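MxaA (Stigmatella aurantiaca, PDB 4W4T) uses its terminal reductase domain, the part modelled here, in myxalamid polyketide-nonribosomal peptide biosynthesis, binding NADPH and probably releasing the carrier-bound product as a primary alcohol. Local coordinates at residues F136-H148 and I173-Y187. Sequence-based numbering, arbitrary orientation.
With ACT (acetate ion), chain C.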
# COMPACT_ATOMS: atom_id res chain seq x y z
N PHE A 136 0.55 -32.47 18.28
CA PHE A 136 -0.77 -31.93 18.55
C PHE A 136 -1.48 -32.77 19.62
O PHE A 136 -2.12 -32.24 20.53
CB PHE A 136 -1.60 -31.85 17.26
CG PHE A 136 -2.89 -31.08 17.40
CD1 PHE A 136 -2.90 -29.70 17.35
CD2 PHE A 136 -4.10 -31.75 17.54
CE1 PHE A 136 -4.09 -28.99 17.46
CE2 PHE A 136 -5.29 -31.06 17.67
CZ PHE A 136 -5.29 -29.67 17.64
N GLN A 137 -1.34 -34.09 19.51
CA GLN A 137 -1.92 -34.97 20.51
C GLN A 137 -1.30 -34.71 21.88
O GLN A 137 -2.00 -34.68 22.89
CB GLN A 137 -1.72 -36.46 20.11
CG GLN A 137 -2.14 -37.41 21.21
CD GLN A 137 -3.61 -37.32 21.56
OE1 GLN A 137 -4.45 -37.02 20.72
NE2 GLN A 137 -3.94 -37.60 22.83
N ARG A 138 0.01 -34.49 21.91
CA ARG A 138 0.68 -34.21 23.19
C ARG A 138 0.19 -32.89 23.79
O ARG A 138 -0.11 -32.80 24.98
CB ARG A 138 2.20 -34.17 23.00
CG ARG A 138 2.97 -33.94 24.29
CD ARG A 138 4.46 -34.24 24.11
NE ARG A 138 5.14 -33.27 23.24
CZ ARG A 138 5.49 -33.49 21.97
NH1 ARG A 138 5.24 -34.66 21.38
NH2 ARG A 138 6.10 -32.54 21.28
N LEU A 139 0.09 -31.87 22.95
CA LEU A 139 -0.39 -30.57 23.41
C LEU A 139 -1.82 -30.71 23.94
O LEU A 139 -2.19 -30.08 24.93
CB LEU A 139 -0.31 -29.53 22.29
CG LEU A 139 -0.46 -28.06 22.69
CD1 LEU A 139 0.72 -27.62 23.53
CD2 LEU A 139 -0.59 -27.18 21.44
N SER A 140 -2.61 -31.56 23.29
CA SER A 140 -4.00 -31.78 23.67
C SER A 140 -4.13 -32.48 25.03
O SER A 140 -5.22 -32.51 25.61
CB SER A 140 -4.73 -32.62 22.63
OG SER A 140 -4.53 -34.02 22.86
N GLU A 141 -3.03 -33.08 25.50
CA GLU A 141 -3.02 -33.73 26.81
C GLU A 141 -2.53 -32.77 27.90
O GLU A 141 -2.91 -32.88 29.07
CB GLU A 141 -2.12 -34.97 26.78
CG GLU A 141 -2.64 -36.09 25.90
CD GLU A 141 -1.55 -37.08 25.51
OE1 GLU A 141 -0.37 -36.89 25.92
OE2 GLU A 141 -1.87 -38.04 24.78
N GLU A 142 -1.68 -31.83 27.51
CA GLU A 142 -0.95 -31.01 28.48
C GLU A 142 -1.68 -29.72 28.90
O GLU A 142 -1.60 -29.30 30.06
CB GLU A 142 0.43 -30.69 27.91
CG GLU A 142 1.28 -31.95 27.73
CD GLU A 142 2.75 -31.67 27.47
OE1 GLU A 142 3.10 -30.54 27.09
OE2 GLU A 142 3.56 -32.60 27.64
N ILE A 143 -2.42 -29.12 27.98
CA ILE A 143 -2.99 -27.77 28.20
C ILE A 143 -4.30 -27.76 28.95
O ILE A 143 -5.23 -28.50 28.60
CB ILE A 143 -3.21 -27.05 26.86
CG1 ILE A 143 -1.89 -26.93 26.11
CG2 ILE A 143 -3.86 -25.65 27.10
CD1 ILE A 143 -0.80 -26.22 26.88
N ASP A 144 -4.41 -26.92 29.98
CA ASP A 144 -5.65 -26.85 30.74
C ASP A 144 -6.59 -25.79 30.18
O ASP A 144 -7.81 -25.96 30.20
CB ASP A 144 -5.37 -26.55 32.23
CG ASP A 144 -4.78 -27.76 32.98
OD1 ASP A 144 -4.86 -28.90 32.48
OD2 ASP A 144 -4.25 -27.56 34.09
N ALA A 145 -6.02 -24.69 29.72
CA ALA A 145 -6.84 -23.59 29.21
C ALA A 145 -6.10 -22.80 28.12
O ALA A 145 -4.86 -22.84 28.01
CB ALA A 145 -7.26 -22.67 30.36
N ILE A 146 -6.86 -22.10 27.29
CA ILE A 146 -6.31 -21.41 26.13
C ILE A 146 -6.70 -19.93 26.12
O ILE A 146 -7.88 -19.60 26.24
CB ILE A 146 -6.79 -22.05 24.81
CG1 ILE A 146 -6.37 -23.52 24.74
CG2 ILE A 146 -6.23 -21.28 23.60
CD1 ILE A 146 -7.26 -24.38 23.87
N TYR A 147 -5.71 -19.07 25.97
CA TYR A 147 -5.94 -17.66 25.69
C TYR A 147 -5.56 -17.43 24.23
O TYR A 147 -4.38 -17.43 23.88
CB TYR A 147 -5.13 -16.75 26.62
CG TYR A 147 -5.62 -16.77 28.07
CD1 TYR A 147 -5.43 -17.90 28.85
CD2 TYR A 147 -6.24 -15.67 28.64
CE1 TYR A 147 -5.87 -17.94 30.17
CE2 TYR A 147 -6.68 -15.71 29.96
CZ TYR A 147 -6.49 -16.85 30.72
OH TYR A 147 -6.91 -16.88 32.04
N HIS A 148 -6.57 -17.27 23.37
CA HIS A 148 -6.32 -17.14 21.94
C HIS A 148 -6.31 -15.67 21.50
O HIS A 148 -7.35 -15.06 21.24
CB HIS A 148 -7.36 -17.97 21.17
CG HIS A 148 -7.18 -17.92 19.68
ND1 HIS A 148 -5.94 -17.78 19.09
CD2 HIS A 148 -8.08 -17.95 18.67
CE1 HIS A 148 -6.08 -17.74 17.77
NE2 HIS A 148 -7.37 -17.83 17.49
N ILE A 173 -7.63 -23.95 16.96
CA ILE A 173 -7.64 -23.72 18.41
C ILE A 173 -8.85 -24.40 19.01
O ILE A 173 -8.76 -25.04 20.07
CB ILE A 173 -7.65 -22.19 18.74
CG1 ILE A 173 -6.26 -21.60 18.53
CG2 ILE A 173 -8.19 -21.92 20.17
CD1 ILE A 173 -5.20 -22.14 19.51
N LEU A 174 -10.00 -24.29 18.34
CA LEU A 174 -11.20 -24.97 18.82
C LEU A 174 -11.03 -26.48 18.77
O LEU A 174 -11.51 -27.20 19.64
CB LEU A 174 -12.43 -24.56 18.01
CG LEU A 174 -12.82 -23.09 18.20
CD1 LEU A 174 -13.93 -22.68 17.21
CD2 LEU A 174 -13.27 -22.84 19.65
N ARG A 175 -10.33 -26.95 17.75
CA ARG A 175 -9.99 -28.37 17.64
C ARG A 175 -9.18 -28.85 18.85
O ARG A 175 -9.45 -29.89 19.43
CB ARG A 175 -9.21 -28.61 16.35
CG ARG A 175 -9.18 -30.05 15.92
CD ARG A 175 -8.37 -30.24 14.63
NE ARG A 175 -8.84 -29.42 13.50
CZ ARG A 175 -9.95 -29.66 12.81
NH1 ARG A 175 -10.74 -30.68 13.13
NH2 ARG A 175 -10.28 -28.88 11.80
N LEU A 176 -8.16 -28.08 19.20
CA LEU A 176 -7.32 -28.41 20.35
C LEU A 176 -8.12 -28.37 21.65
O LEU A 176 -7.96 -29.22 22.54
CB LEU A 176 -6.13 -27.46 20.42
CG LEU A 176 -5.17 -27.63 21.60
CD1 LEU A 176 -4.39 -28.93 21.47
CD2 LEU A 176 -4.23 -26.44 21.73
N ALA A 177 -9.01 -27.39 21.75
CA ALA A 177 -9.82 -27.20 22.95
C ALA A 177 -10.82 -28.35 23.15
O ALA A 177 -11.35 -28.53 24.24
CB ALA A 177 -10.56 -25.87 22.89
N THR A 178 -11.07 -29.12 22.09
CA THR A 178 -12.00 -30.24 22.20
C THR A 178 -11.32 -31.59 21.98
O THR A 178 -11.99 -32.61 21.91
CB THR A 178 -13.16 -30.11 21.18
OG1 THR A 178 -12.63 -29.97 19.86
CG2 THR A 178 -14.05 -28.91 21.52
N ARG A 179 -9.99 -31.59 21.88
CA ARG A 179 -9.24 -32.83 21.64
C ARG A 179 -8.75 -33.43 22.95
O ARG A 179 -8.07 -32.75 23.73
CB ARG A 179 -8.06 -32.56 20.71
CG ARG A 179 -7.22 -33.82 20.34
CD ARG A 179 -7.99 -34.75 19.42
NE ARG A 179 -8.47 -34.06 18.22
CZ ARG A 179 -7.81 -33.97 17.06
NH1 ARG A 179 -6.60 -34.51 16.90
NH2 ARG A 179 -8.36 -33.30 16.06
N THR A 180 -9.05 -34.71 23.16
CA THR A 180 -8.58 -35.44 24.33
C THR A 180 -9.37 -35.04 25.57
O THR A 180 -10.11 -35.85 26.13
CB THR A 180 -7.08 -35.19 24.59
OG1 THR A 180 -6.33 -35.53 23.43
CG2 THR A 180 -6.60 -36.02 25.77
N ARG A 181 -9.21 -33.79 25.98
CA ARG A 181 -9.92 -33.27 27.15
C ARG A 181 -10.27 -31.80 26.96
O ARG A 181 -9.52 -31.05 26.34
CB ARG A 181 -9.10 -33.47 28.41
CG ARG A 181 -7.73 -32.81 28.42
CD ARG A 181 -7.03 -33.21 29.72
NE ARG A 181 -5.75 -32.57 29.94
CZ ARG A 181 -5.61 -31.42 30.60
NH1 ARG A 181 -6.69 -30.80 31.06
NH2 ARG A 181 -4.41 -30.91 30.79
N ILE A 182 -11.41 -31.41 27.50
CA ILE A 182 -11.97 -30.07 27.32
C ILE A 182 -11.09 -28.98 27.91
O ILE A 182 -10.60 -29.09 29.04
CB ILE A 182 -13.38 -29.98 27.94
CG1 ILE A 182 -14.30 -30.99 27.28
CG2 ILE A 182 -13.94 -28.54 27.81
CD1 ILE A 182 -14.21 -30.98 25.77
N LYS A 183 -10.88 -27.92 27.13
CA LYS A 183 -10.07 -26.80 27.56
C LYS A 183 -10.85 -25.49 27.38
O LYS A 183 -11.19 -25.11 26.26
CB LYS A 183 -8.76 -26.74 26.76
CG LYS A 183 -8.01 -28.06 26.73
CD LYS A 183 -6.78 -27.98 25.84
CE LYS A 183 -6.15 -29.38 25.61
NZ LYS A 183 -7.10 -30.34 24.97
N PRO A 184 -11.13 -24.80 28.50
CA PRO A 184 -11.77 -23.49 28.35
C PRO A 184 -10.96 -22.56 27.46
O PRO A 184 -9.71 -22.59 27.44
CB PRO A 184 -11.84 -22.97 29.79
CG PRO A 184 -11.94 -24.22 30.61
CD PRO A 184 -11.03 -25.21 29.91
N LEU A 185 -11.69 -21.74 26.72
CA LEU A 185 -11.10 -20.86 25.74
C LEU A 185 -11.44 -19.40 26.02
O LEU A 185 -12.61 -19.03 26.07
CB LEU A 185 -11.57 -21.24 24.35
CG LEU A 185 -11.24 -20.18 23.29
CD1 LEU A 185 -9.73 -20.11 23.06
CD2 LEU A 185 -11.99 -20.47 22.02
N HIS A 186 -10.42 -18.59 26.23
CA HIS A 186 -10.64 -17.15 26.39
C HIS A 186 -10.23 -16.51 25.08
O HIS A 186 -9.04 -16.41 24.77
CB HIS A 186 -9.88 -16.64 27.60
CG HIS A 186 -10.17 -17.45 28.82
ND1 HIS A 186 -11.39 -17.41 29.45
CD2 HIS A 186 -9.43 -18.38 29.47
CE1 HIS A 186 -11.39 -18.27 30.46
NE2 HIS A 186 -10.21 -18.87 30.49
N TYR A 187 -11.23 -16.12 24.30
CA TYR A 187 -10.98 -15.71 22.92
C TYR A 187 -10.92 -14.20 22.78
O TYR A 187 -11.87 -13.50 23.12
CB TYR A 187 -12.06 -16.29 22.00
CG TYR A 187 -11.93 -15.77 20.59
CD1 TYR A 187 -10.74 -15.96 19.88
CD2 TYR A 187 -12.95 -15.06 19.99
CE1 TYR A 187 -10.59 -15.47 18.60
CE2 TYR A 187 -12.81 -14.56 18.70
CZ TYR A 187 -11.62 -14.77 18.01
OH TYR A 187 -11.46 -14.26 16.74
C ACT C . -6.13 -34.00 13.07
O ACT C . -5.49 -33.94 11.97
OXT ACT C . -5.67 -34.62 14.09
CH3 ACT C . -7.49 -33.36 13.17
O HOH W 1 -4.97 -36.48 18.12
O HOH W 2 -7.14 -37.92 21.54
O HOH W 3 -9.47 -27.77 31.36
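Arg181 reaches across to the end of helix 136-142 and grips two oxygens with one guanidinium. Its NE and NH2 both donate to Glu141 O, each at 3.0 Å, approaching from the same face, well above the carbonyl plane. NH1 and NH2 close end-on upon Asp144 OD1, with NH2 at 2.7 Å completing a salt bridge. Both acceptors lie close to the guanidinium plane, whereas the carboxylate is turned 67° from it; Asp144 OD1 also pairs with Arg56.

Lys183 runs out extended and bends only at its last torsion (chi4 60°), bringing NZ to Ser140 O at 2.9 Å. The same ammonium bonds Leu176 O and Arg181 O, so carbonyls from both helix ends and the loop into strand 185-188 converge on it.

Apolar contacts join helix to helix and helix to sheet. Between the helices, Leu176 CD1 sits over one face of the Phe136 ring, 4.2 Å from its centroid; against the sheet, Ile146 CD1 meets Ala177 CB at 3.8 Å. Ile173 CG1 stands near the normal of the His148 ring, 6° off; the ring nitrogens bond Thr61 and Thr170.

Between the strands, His186 N donates nearly straight to Ile146 O at 2.7 Å, in parallel register. Strand 145-148, helix 159-177 and strand 185-188 thus form a beta-alpha-beta unit of the Rossmann fold, with His148 and Tyr187, near the strands' C-terminal ends, beside NADPH-binding Ile124 and Lys222.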